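Long-range contacts in putative major capsid protein (Cafeteriavirus-dependent mavirus, PDB 6G44), which probably builds the capsid shell of the virophage mavirus as trimers of a double jelly-roll subunit: residues Q58-N62 against F264-M268; L65-G70 against V270-A275; N104-A110 against S121-I127; L141-C145 against V202-V207. All coordinates share one frame; numbering follows the deposited sequence. Where two conformers were deposited one is given.

Interaction 1 (Q58-N62 against F264-M268); sequences QITFN and FKINM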
loop_
_atom_site.group_PDB
_atom_site.type_symbol
_atom_site.label_atom_id
_atom_site.label_comp_id
_atom_site.label_asym_id
_atom_site.label_seq_id
_atom_site.Cartn_x
_atom_site.Cartn_y
_atom_site.Cartn_z
ATOM N N GLN C 58 39.669 4.115 4.551
ATOM C CA GLN C 58 39.075 5.174 5.373
ATOM C C GLN C 58 38.733 6.405 4.530
ATOM O O GLN C 58 39.512 6.827 3.674
ATOM C CB GLN C 58 40.000 5.554 6.520
ATOM C CG GLN C 58 39.321 6.410 7.594
ATOM C CD GLN C 58 40.279 6.903 8.645
ATOM O OE1 GLN C 58 41.075 7.783 8.372
ATOM N NE2 GLN C 58 40.176 6.371 9.855
ATOM N N ILE C 59 37.540 6.975 4.766
ATOM C CA ILE C 59 37.067 8.171 4.091
ATOM C C ILE C 59 36.612 9.135 5.167
ATOM O O ILE C 59 35.893 8.739 6.053
ATOM C CB ILE C 59 35.873 7.837 3.162
ATOM C CG1 ILE C 59 36.310 6.869 2.045
ATOM C CG2 ILE C 59 35.266 9.122 2.579
ATOM C CD1 ILE C 59 35.158 6.019 1.492
ATOM N N THR C 60 37.099 10.379 5.123
ATOM C CA THR C 60 36.788 11.374 6.128
ATOM C C THR C 60 36.219 12.629 5.506
ATOM O O THR C 60 36.789 13.212 4.568
ATOM C CB THR C 60 38.046 11.739 6.942
ATOM O OG1 THR C 60 38.468 10.589 7.670
ATOM C CG2 THR C 60 37.742 12.877 7.921
ATOM N N PHE C 61 35.074 13.046 6.056
ATOM C CA PHE C 61 34.514 14.365 5.785
ATOM C C PHE C 61 34.786 15.244 6.993
ATOM O O PHE C 61 34.586 14.831 8.138
ATOM C CB PHE C 61 32.997 14.287 5.506
ATOM C CG PHE C 61 32.656 13.409 4.350
ATOM C CD1 PHE C 61 32.708 13.869 3.056
ATOM C CD2 PHE C 61 32.349 12.069 4.569
ATOM C CE1 PHE C 61 32.444 13.040 1.995
ATOM C CE2 PHE C 61 32.088 11.236 3.512
ATOM C CZ PHE C 61 32.131 11.720 2.220
ATOM N N ASN C 62 35.276 16.462 6.734
ATOM C CA ASN C 62 35.596 17.397 7.825
ATOM C C ASN C 62 35.138 18.742 7.327
ATOM O O ASN C 62 35.777 19.368 6.499
ATOM C CB ASN C 62 37.104 17.365 8.129
ATOM C CG ASN C 62 37.491 18.265 9.281
ATOM O OD1 ASN C 62 36.841 19.257 9.556
ATOM N ND2 ASN C 62 38.580 17.913 9.964
ATOM N N PHE C 264 35.716 5.221 -8.101
ATOM C CA PHE C 264 34.877 5.497 -6.905
ATOM C C PHE C 264 34.978 6.946 -6.438
ATOM O O PHE C 264 36.074 7.497 -6.298
ATOM C CB PHE C 264 35.207 4.539 -5.785
ATOM C CG PHE C 264 34.341 4.703 -4.578
ATOM C CD1 PHE C 264 33.122 4.056 -4.525
ATOM C CD2 PHE C 264 34.721 5.488 -3.527
ATOM C CE1 PHE C 264 32.306 4.200 -3.407
ATOM C CE2 PHE C 264 33.911 5.637 -2.408
ATOM C CZ PHE C 264 32.686 5.006 -2.369
ATOM N N LYS C 265 33.809 7.569 -6.246
ATOM C CA LYS C 265 33.695 8.892 -5.674
ATOM C C LYS C 265 32.591 8.876 -4.623
ATOM O O LYS C 265 31.647 8.080 -4.723
ATOM C CB LYS C 265 33.344 9.915 -6.739
ATOM C CG LYS C 265 34.404 10.070 -7.824
ATOM C CD LYS C 265 35.663 10.712 -7.284
ATOM C CE LYS C 265 36.717 10.957 -8.364
ATOM N NZ LYS C 265 38.021 11.334 -7.720
ATOM N N ILE C 266 32.734 9.724 -3.618
ATOM C CA ILE C 266 31.756 9.844 -2.547
ATOM C C ILE C 266 31.693 11.278 -2.056
ATOM O O ILE C 266 32.736 11.936 -1.894
ATOM C CB ILE C 266 32.037 8.845 -1.409
ATOM C CG1 ILE C 266 30.892 8.833 -0.361
ATOM C CG2 ILE C 266 33.392 9.101 -0.765
ATOM C CD1 ILE C 266 31.052 7.772 0.698
ATOM N N ASN C 267 30.469 11.787 -1.888
ATOM C CA ASN C 267 30.221 13.095 -1.280
ATOM C C ASN C 267 29.163 12.944 -0.195
ATOM O O ASN C 267 28.335 12.040 -0.277
ATOM C CB ASN C 267 29.732 14.078 -2.343
ATOM C CG ASN C 267 30.785 14.392 -3.393
ATOM O OD1 ASN C 267 31.977 14.208 -3.169
ATOM N ND2 ASN C 267 30.353 14.918 -4.523
ATOM N N MET C 268 29.199 13.825 0.796
ATOM C CA MET C 268 28.152 13.913 1.826
ATOM C C MET C 268 27.272 15.078 1.484
ATOM O O MET C 268 27.768 16.186 1.300
ATOM C CB MET C 268 28.731 14.056 3.216
ATOM C CG MET C 268 27.654 14.155 4.290
ATOM S SD MET C 268 28.269 13.837 5.950
ATOM C CE MET C 268 29.350 15.241 6.167
#
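The ring of Phe61 lies against Met268, whose CB stands 4.0 Å from the ring centroid and 9° off its normal, the mark of a CH-pi contact over the face. Met268 CG is anti to the backbone N (chi1 180°), and a bend at the last torsion brings the methyl CE back to within 3.8 Å of Phe61 CB. The sulfur itself lies oblique to the ring, SD 5.1 Å from the Phe61 centroid, a Met-aromatic contact. Phe61 CE1 also comes within 3.5 Å of Met268 N, while Ile266 O sits at the ring edge, near its plane, and Ile266 CG1 is 4.1 Å from Phe61 CZ. Ile59 divides its two branches between two partners. Its CG2 meets Ile266 CG2 at 3.8 Å, and its longer arm carries CD1 to 4.1 Å from Phe264 CE2. The contact is largely apolar, though the Phe61 ring also lies against the backbone of 266-268; the two strands have axes that pass 8.6 Å apart at a signed angle of -33°, the face-to-face packing of a beta sandwich as in a jelly roll. Behind 58-62, Ile59 and Phe61 are bonded through the backbone to Leu232 and Val230 of strand 222-235; on the other layer, Lys265 is bonded to Ser78 of strand 74-84, and Met268 rests on Ile45 of strand 43-45.

Interaction 2 (L65-G70 against V270-A275); sequences LGNLTG and VQNWVA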
loop_
_atom_site.group_PDB
_atom_site.type_symbol
_atom_site.label_atom_id
_atom_site.label_comp_id
_atom_site.label_asym_id
_atom_site.label_seq_id
_atom_site.Cartn_x
_atom_site.Cartn_y
_atom_site.Cartn_z
ATOM N N LEU C 65 29.934 23.510 9.902
ATOM C CA LEU C 65 28.739 24.084 9.305
ATOM C C LEU C 65 28.051 24.939 10.336
ATOM O O LEU C 65 27.776 24.521 11.437
ATOM C CB LEU C 65 27.788 22.983 8.793
ATOM C CG LEU C 65 28.236 22.173 7.580
ATOM C CD1 LEU C 65 27.248 21.016 7.357
ATOM C CD2 LEU C 65 28.414 22.990 6.338
ATOM N N GLY C 66 27.759 26.155 9.927
ATOM C CA GLY C 66 27.101 27.091 10.804
ATOM C C GLY C 66 25.596 26.908 10.831
ATOM O O GLY C 66 25.017 26.222 9.965
ATOM N N ASN C 67 24.988 27.487 11.849
ATOM C CA ASN C 67 23.523 27.583 11.918
ATOM C C ASN C 67 22.906 26.158 11.866
ATOM O O ASN C 67 23.397 25.282 12.565
ATOM C CB ASN C 67 23.015 28.582 10.873
ATOM C CG ASN C 67 23.547 29.966 11.127
ATOM O OD1 ASN C 67 24.545 30.401 10.493
ATOM N ND2 ASN C 67 22.963 30.622 12.096
ATOM N N LEU C 68 21.857 25.922 11.066
ATOM C CA LEU C 68 21.172 24.623 11.110
ATOM C C LEU C 68 21.623 23.693 10.009
ATOM O O LEU C 68 21.792 24.102 8.874
ATOM C CB LEU C 68 19.665 24.814 11.031
ATOM C CG LEU C 68 19.053 25.652 12.153
ATOM C CD1 LEU C 68 17.527 25.714 12.012
ATOM C CD2 LEU C 68 19.454 25.200 13.542
ATOM N N THR C 69 21.771 22.415 10.363
ATOM C CA THR C 69 22.168 21.369 9.433
ATOM C C THR C 69 21.128 20.253 9.461
ATOM O O THR C 69 20.658 19.872 10.523
ATOM C CB THR C 69 23.580 20.844 9.806
ATOM O OG1 THR C 69 24.514 21.925 9.583
ATOM C CG2 THR C 69 24.006 19.638 8.966
ATOM N N GLY C 70 20.801 19.728 8.287
ATOM C CA GLY C 70 19.859 18.628 8.180
ATOM C C GLY C 70 20.165 17.455 9.082
ATOM O O GLY C 70 21.324 17.018 9.177
ATOM N N VAL C 270 23.959 17.394 2.501
ATOM C CA VAL C 270 23.078 17.760 3.595
ATOM C C VAL C 270 22.624 19.207 3.468
ATOM O O VAL C 270 23.395 20.075 3.043
ATOM C CB VAL C 270 23.765 17.513 4.976
ATOM C CG1 VAL C 270 24.956 18.469 5.201
ATOM C CG2 VAL C 270 22.784 17.523 6.129
ATOM N N GLN C 271 21.378 19.475 3.848
ATOM C CA GLN C 271 20.889 20.829 3.907
ATOM C C GLN C 271 21.577 21.637 5.007
ATOM O O GLN C 271 21.971 21.121 6.038
ATOM C CB GLN C 271 19.366 20.803 4.128
ATOM C CG GLN C 271 18.572 20.326 2.906
ATOM C CD GLN C 271 17.219 19.793 3.275
ATOM O OE1 GLN C 271 17.126 18.820 4.013
ATOM N NE2 GLN C 271 16.137 20.433 2.764
ATOM N N ASN C 272 21.701 22.935 4.760
ATOM C CA ASN C 272 22.272 23.858 5.725
ATOM C C ASN C 272 21.594 25.210 5.532
ATOM O O ASN C 272 21.460 25.655 4.409
ATOM C CB ASN C 272 23.785 23.992 5.542
ATOM C CG ASN C 272 24.397 24.948 6.553
ATOM O OD1 ASN C 272 24.669 26.112 6.231
ATOM N ND2 ASN C 272 24.570 24.510 7.764
ATOM N N TRP C 273 21.147 25.824 6.626
ATOM C CA TRP C 273 20.356 27.055 6.496
ATOM C C TRP C 273 20.318 27.821 7.789
ATOM O O TRP C 273 20.618 27.297 8.860
ATOM C CB TRP C 273 18.928 26.737 5.974
ATOM C CG TRP C 273 18.053 26.059 6.972
ATOM C CD1 TRP C 273 17.075 26.652 7.713
ATOM C CD2 TRP C 273 18.059 24.670 7.355
ATOM N NE1 TRP C 273 16.467 25.726 8.526
ATOM C CE2 TRP C 273 17.064 24.505 8.342
ATOM C CE3 TRP C 273 18.797 23.545 6.951
ATOM C CZ2 TRP C 273 16.793 23.264 8.936
ATOM C CZ3 TRP C 273 18.522 22.309 7.554
ATOM C CH2 TRP C 273 17.550 22.191 8.539
ATOM N N VAL C 274 19.920 29.099 7.668
ATOM C CA VAL C 274 19.748 29.966 8.803
ATOM C C VAL C 274 18.322 29.828 9.297
ATOM O O VAL C 274 17.368 29.854 8.499
ATOM C CB VAL C 274 20.045 31.420 8.384
ATOM C CG1 VAL C 274 19.720 32.390 9.508
ATOM C CG2 VAL C 274 21.496 31.567 7.931
ATOM N N ALA C 275 18.197 29.712 10.610
ATOM C CA ALA C 275 16.900 29.552 11.253
ATOM C C ALA C 275 16.019 30.743 10.887
ATOM O O ALA C 275 16.471 31.884 10.920
ATOM C CB ALA C 275 17.076 29.431 12.751
HETATM O O HOH W 1 25.207 28.745 8.106
HETATM O O HOH W 2 20.463 29.913 12.794
#
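Leu68 and Trp273 form an antiparallel hydrogen-bonded pair just after the chain turns a corner at Asn67 in this jelly roll, and their side chains lie on the same face. The Leu68 chain crosses the indole at a slant: CB stands over the six-membered ring, 3.9 Å from its centroid and 15° off the normal, while CD1 runs on toward the pyrrole side, 3.6 Å from Trp273 NE1, and touches Ala275. With CG of Trp273 between its backbone N and carbonyl carbon (chi1 72°), the indole lies back along the strand pair and brings CZ3 to 3.5 Å from Gly70 N. The indole N-H is bonded to Tyr21 of the second subunit, and Trp23 of that subunit packs on Leu68, so this face also serves the trimer interface. On the opposite face, Thr69 and Asn272 make the next, non-hydrogen-bonded pair. The Asn272 amide is held in its plane by two acceptors: ND2 gives a bond of 2.8 Å to Gly66 O and a longer one of 3.2 Å to Thr69 OG1. Since Gly66 precedes the corner at Asn67 and Thr69 follows it, this one amide group ties both arms together. Leu65 and Val270 meet tip to tip nearby, CD1 of the leucine 4.0 Å from CG1 of the valine. At the outer end a water accepts from Asn67 ND2 at 2.7 Å and from Ala275 N.

Interaction 3 (N104-A110 against S121-I127); sequences NRSIPVA and SYPAQLI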
loop_
_atom_site.group_PDB
_atom_site.type_symbol
_atom_site.label_atom_id
_atom_site.label_comp_id
_atom_site.label_asym_id
_atom_site.label_seq_id
_atom_site.Cartn_x
_atom_site.Cartn_y
_atom_site.Cartn_z
ATOM N N ASN C 104 24.977 1.653 3.196
ATOM C CA ASN C 104 25.182 1.269 4.601
ATOM C C ASN C 104 25.781 -0.142 4.752
ATOM O O ASN C 104 26.546 -0.386 5.702
ATOM C CB ASN C 104 23.900 1.476 5.417
ATOM C CG ASN C 104 23.625 2.934 5.647
ATOM O OD1 ASN C 104 24.238 3.551 6.512
ATOM N ND2 ASN C 104 22.670 3.505 4.877
ATOM N N ARG C 105 25.495 -1.041 3.811
ATOM C CA ARG C 105 26.141 -2.365 3.790
ATOM C C ARG C 105 27.654 -2.282 3.665
ATOM O O ARG C 105 28.356 -3.204 4.088
ATOM C CB ARG C 105 25.645 -3.214 2.624
ATOM C CG ARG C 105 24.347 -3.950 2.869
ATOM C CD ARG C 105 24.012 -4.902 1.713
ATOM N NE ARG C 105 25.080 -5.833 1.360
ATOM C CZ ARG C 105 25.251 -7.064 1.867
ATOM N NH1 ARG C 105 26.268 -7.833 1.432
ATOM N NH2 ARG C 105 24.429 -7.540 2.802
ATOM N N SER C 106 28.115 -1.195 3.060
ATOM C CA SER C 106 29.543 -0.983 2.758
ATOM C C SER C 106 30.286 -0.261 3.881
ATOM O O SER C 106 31.461 0.089 3.682
ATOM C CB SER C 106 29.659 -0.187 1.472
ATOM O OG SER C 106 29.186 -0.939 0.366
ATOM N N ILE C 107 29.665 -0.003 5.030
ATOM C CA ILE C 107 30.317 0.760 6.093
ATOM C C ILE C 107 30.232 -0.016 7.403
ATOM O O ILE C 107 29.251 0.069 8.133
ATOM C CB ILE C 107 29.714 2.171 6.254
ATOM C CG1 ILE C 107 29.703 2.968 4.956
ATOM C CG2 ILE C 107 30.446 2.919 7.366
ATOM C CD1 ILE C 107 28.761 4.170 4.961
ATOM N N PRO C 108 31.283 -0.778 7.736
ATOM C CA PRO C 108 31.224 -1.541 8.975
ATOM C C PRO C 108 31.264 -0.729 10.262
ATOM O O PRO C 108 30.683 -1.142 11.264
ATOM C CB PRO C 108 32.438 -2.466 8.896
ATOM C CG PRO C 108 32.910 -2.421 7.524
ATOM C CD PRO C 108 32.371 -1.208 6.849
ATOM N N VAL C 109 31.946 0.412 10.217
ATOM C CA VAL C 109 32.051 1.284 11.369
ATOM C C VAL C 109 32.128 2.732 10.874
ATOM O O VAL C 109 32.716 3.023 9.819
ATOM C CB VAL C 109 33.239 0.883 12.285
ATOM C CG1 VAL C 109 34.549 0.835 11.511
ATOM C CG2 VAL C 109 33.330 1.824 13.478
ATOM N N ALA C 110 31.456 3.602 11.620
ATOM C CA ALA C 110 31.459 5.032 11.378
ATOM C C ALA C 110 31.672 5.754 12.694
ATOM O O ALA C 110 31.201 5.314 13.761
ATOM C CB ALA C 110 30.139 5.443 10.739
ATOM N N SER C 121 29.435 4.025 15.715
ATOM C CA SER C 121 28.364 3.079 15.396
ATOM C C SER C 121 28.752 2.194 14.241
ATOM O O SER C 121 29.820 2.334 13.650
ATOM C CB SER C 121 27.078 3.846 15.166
ATOM O OG SER C 121 27.124 4.526 13.983
ATOM N N TYR C 122 27.860 1.253 13.908
ATOM C CA TYR C 122 28.189 0.164 12.998
ATOM C C TYR C 122 27.091 0.050 11.938
ATOM O O TYR C 122 26.155 -0.768 12.095
ATOM C CB TYR C 122 28.340 -1.115 13.827
ATOM C CG TYR C 122 29.373 -0.927 14.901
ATOM C CD1 TYR C 122 30.713 -1.030 14.606
ATOM C CD2 TYR C 122 28.995 -0.578 16.194
ATOM C CE1 TYR C 122 31.685 -0.802 15.590
ATOM C CE2 TYR C 122 29.949 -0.339 17.175
ATOM C CZ TYR C 122 31.284 -0.470 16.858
ATOM O OH TYR C 122 32.215 -0.237 17.867
ATOM N N PRO C 123 27.170 0.872 10.887
ATOM C CA PRO C 123 26.038 0.962 9.950
ATOM C C PRO C 123 25.657 -0.364 9.297
ATOM O O PRO C 123 24.451 -0.637 9.131
ATOM C CB PRO C 123 26.546 1.977 8.924
ATOM C CG PRO C 123 27.464 2.874 9.711
ATOM C CD PRO C 123 28.186 1.933 10.627
ATOM N N ALA C 124 26.619 -1.177 8.877
ATOM C CA ALA C 124 26.285 -2.438 8.184
ATOM C C ALA C 124 25.515 -3.351 9.148
ATOM O O ALA C 124 24.556 -4.014 8.742
ATOM C CB ALA C 124 27.545 -3.119 7.683
ATOM N N GLN C 125 25.959 -3.429 10.397
ATOM C CA GLN C 125 25.282 -4.234 11.425
ATOM C C GLN C 125 23.874 -3.662 11.704
ATOM O O GLN C 125 22.892 -4.434 11.826
ATOM C CB GLN C 125 26.159 -4.260 12.691
ATOM C CG GLN C 125 25.635 -5.037 13.866
ATOM C CD GLN C 125 26.611 -4.959 15.023
ATOM O OE1 GLN C 125 26.660 -3.949 15.726
ATOM N NE2 GLN C 125 27.380 -6.030 15.228
ATOM N N LEU C 126 23.758 -2.341 11.771
ATOM C CA LEU C 126 22.501 -1.639 12.088
ATOM C C LEU C 126 21.475 -1.902 10.988
ATOM O O LEU C 126 20.341 -2.293 11.274
ATOM C CB LEU C 126 22.685 -0.112 12.236
ATOM C CG LEU C 126 23.158 0.619 13.502
ATOM C CD1 LEU C 126 23.538 2.049 13.156
ATOM C CD2 LEU C 126 22.082 0.631 14.573
ATOM N N ILE C 127 21.882 -1.735 9.739
ATOM C CA ILE C 127 20.914 -1.849 8.645
ATOM C C ILE C 127 20.511 -3.286 8.459
ATOM O O ILE C 127 19.365 -3.516 8.033
ATOM C CB ILE C 127 21.432 -1.185 7.340
ATOM C CG1 ILE C 127 20.308 -0.916 6.331
ATOM C CG2 ILE C 127 22.515 -1.987 6.676
ATOM C CD1 ILE C 127 19.155 -0.086 6.848
HETATM O O HOH W 3 28.827 -3.128 11.038
#
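Pro123 packs on Ile107 and Ala110 at the base of a beta hairpin, one residue after whose second strand a helix begins; the pair Ala110 and Ser121 closes that base with two backbone bonds, antiparallel and hydrogen-bonded. Pro123 CG leans on two apolar groups side by side, 3.8 Å from Ile107 CG2 and 3.8 Å from Ala110 CB. Pro123 CD also packs 3.3 Å from Ile107 O. That carbonyl has a second role, for it accepts the amide of Ala124 at 3.0 Å (N to O), with the donor tilted 35° from the carbonyl plane, and so satisfies an N-H in the helix's first turn. Ala124 CA meanwhile lies 3.2 Å from Asn104 O. Asn104 crosses Pro123 at about a right angle, OD1 3.7 Å from Pro123 CB, while its own CB rests on Ile127 CG2. Its amide is engaged beyond this contact, ND2 giving bonds to Glu204 and Ala205 and OD1 accepting from Val207. Tyr122, at the N-cap position, lies alongside Val109 with Pro108 O at its ring edge. One water completes the junction: it accepts from Gln125 N at 3.0 Å and donates to Pro108 O at 2.7 Å.

Interaction 4 (L141-C145 against V202-V207); sequences LLSPC and VDEALV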
loop_
_atom_site.group_PDB
_atom_site.type_symbol
_atom_site.label_atom_id
_atom_site.label_comp_id
_atom_site.label_asym_id
_atom_site.label_seq_id
_atom_site.Cartn_x
_atom_site.Cartn_y
_atom_site.Cartn_z
ATOM N N LEU C 141 12.660 5.918 1.614
ATOM C CA LEU C 141 13.275 7.245 1.719
ATOM C C LEU C 141 14.751 7.141 2.109
ATOM O O LEU C 141 15.540 8.050 1.840
ATOM C CB LEU C 141 12.549 8.112 2.724
ATOM C CG LEU C 141 11.097 8.453 2.403
ATOM C CD1 LEU C 141 10.508 9.264 3.552
ATOM C CD2 LEU C 141 10.988 9.213 1.108
ATOM N N LEU C 142 15.108 6.055 2.780
ATOM C CA LEU C 142 16.482 5.806 3.218
ATOM C C LEU C 142 17.385 5.461 2.034
ATOM O O LEU C 142 18.481 6.033 1.877
ATOM C CB LEU C 142 16.470 4.708 4.286
ATOM C CG LEU C 142 17.641 4.568 5.260
ATOM C CD1 LEU C 142 17.249 3.670 6.413
ATOM C CD2 LEU C 142 18.870 4.001 4.573
ATOM N N SER C 143 16.945 4.537 1.182
ATOM C CA SER C 143 17.761 4.076 0.050
ATOM C C SER C 143 16.881 3.820 -1.158
ATOM O O SER C 143 15.736 3.334 -0.986
ATOM C CB SER C 143 18.446 2.758 0.406
ATOM O OG SER C 143 19.215 2.229 -0.652
ATOM N N PRO C 144 17.408 4.019 -2.375
ATOM C CA PRO C 144 16.711 3.588 -3.596
ATOM C C PRO C 144 16.615 2.066 -3.688
ATOM O O PRO C 144 15.815 1.542 -4.471
ATOM C CB PRO C 144 17.564 4.163 -4.745
ATOM C CG PRO C 144 18.935 4.267 -4.118
ATOM C CD PRO C 144 18.705 4.659 -2.682
ATOM N N CYS C 145 17.437 1.346 -2.936
ATOM C CA CYS C 145 17.444 -0.114 -2.988
ATOM C C CYS C 145 16.929 -0.625 -1.656
ATOM O O CYS C 145 17.702 -1.134 -0.831
ATOM C CB CYS C 145 18.874 -0.589 -3.233
ATOM S SG CYS C 145 19.453 -0.148 -4.886
ATOM N N VAL C 202 24.352 6.253 -6.419
ATOM C CA VAL C 202 23.375 5.974 -5.324
ATOM C C VAL C 202 23.487 7.058 -4.270
ATOM O O VAL C 202 24.610 7.350 -3.810
ATOM C CB VAL C 202 23.634 4.609 -4.661
ATOM C CG1 VAL C 202 22.731 4.387 -3.449
ATOM C CG2 VAL C 202 23.473 3.503 -5.688
ATOM N N ASP C 203 22.349 7.619 -3.848
ATOM C CA ASP C 203 22.263 8.671 -2.808
ATOM C C ASP C 203 21.425 8.059 -1.674
ATOM O O ASP C 203 20.196 7.945 -1.823
ATOM C CB ASP C 203 21.606 9.928 -3.413
ATOM C CG ASP C 203 21.482 11.106 -2.456
ATOM O OD1 ASP C 203 21.471 10.902 -1.235
ATOM O OD2 ASP C 203 21.357 12.280 -2.948
ATOM N N GLU C 204 22.063 7.695 -0.572
ATOM C CA GLU C 204 21.450 6.924 0.527
ATOM C C GLU C 204 21.714 7.621 1.875
ATOM O O GLU C 204 22.820 8.125 2.120
ATOM C CB GLU C 204 22.046 5.508 0.513
ATOM C CG GLU C 204 21.526 4.553 1.575
ATOM C CD GLU C 204 21.904 3.102 1.313
ATOM O OE1 GLU C 204 21.850 2.676 0.134
ATOM O OE2 GLU C 204 22.258 2.395 2.293
ATOM N N ALA C 205 20.708 7.702 2.748
ATOM C CA ALA C 205 20.879 8.265 4.073
ATOM C C ALA C 205 21.891 7.445 4.869
ATOM O O ALA C 205 21.836 6.202 4.847
ATOM C CB ALA C 205 19.548 8.304 4.807
ATOM N N LEU C 206 22.802 8.117 5.574
ATOM C CA LEU C 206 23.719 7.415 6.470
ATOM C C LEU C 206 23.011 6.969 7.739
ATOM O O LEU C 206 22.405 7.812 8.409
ATOM C CB LEU C 206 24.871 8.345 6.851
ATOM C CG LEU C 206 25.922 7.783 7.806
ATOM C CD1 LEU C 206 26.575 6.515 7.308
ATOM C CD2 LEU C 206 26.983 8.858 8.065
ATOM N N VAL C 207 23.128 5.672 8.089
ATOM C CA VAL C 207 22.563 5.107 9.310
ATOM C C VAL C 207 23.680 4.974 10.335
ATOM O O VAL C 207 24.383 3.957 10.408
ATOM C CB VAL C 207 21.899 3.751 9.007
ATOM C CG1 VAL C 207 21.347 3.083 10.253
ATOM C CG2 VAL C 207 20.802 3.968 7.973
#
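The carboxylate of Glu204 is met by Ser143 from above its plane: the hydroxyl OG donates to OE1 at 2.8 Å, lying 65° out of that plane. On the same carboxylate, OE2 accepts from Asn104 ND2 and OE1 has a weak bond from Val103 N, which together should limit its rotation. Ser143 OG is anti to the backbone N (chi1 178°), an orientation that lets it also accept from Cys145 N at 3.0 Å and close an ST turn just past the end of helix 136-142. That end is fixed to the strand by its last carbonyl: Leu142 O takes the amide of Ala205 at 2.9 Å, in the carbonyl plane. Apolar contacts lie on either side of these polar links. Leu142 crosses Val207 at about a right angle, CD1 3.9 Å from Val207 CG2, and the Pro144 ring brings CG to 3.9 Å from Val202 CG1. The contact thus lays the end of helix 136-142 and the chain after it along the last residues of strand 195-205. That strand pairs with 74-84, from which Arg74 salt-bridges Asp203 and hydrogen-bonds to Leu141 O, while Pro102 of helix 102-105 packs on Ser143 and Glu204.

How the interactions relate
The four contacts follow one part of the chain, residues 58 to 275, consistent with the first of the two jelly rolls. Interactions 1 and 2 share strands 58-66 and 258-273, with centres 19 Å apart; their segments alternate in sequence: strand 58-66 faces 258-273 across the sandwich, and after the corner strand 68-69 pairs with the end of 258-273. Interactions 3 and 4 fall, in that order, within the long connection between those strands. Their centres are 13 Å apart, and they touch where Asn104 reaches Glu204 and Ala205. Interactions 2 and 3 are farthest apart, about 25 Å between centres. Helices 102-105, 123-130 and 136-142 are thereby joined to the sheet to which the strands of all four belong.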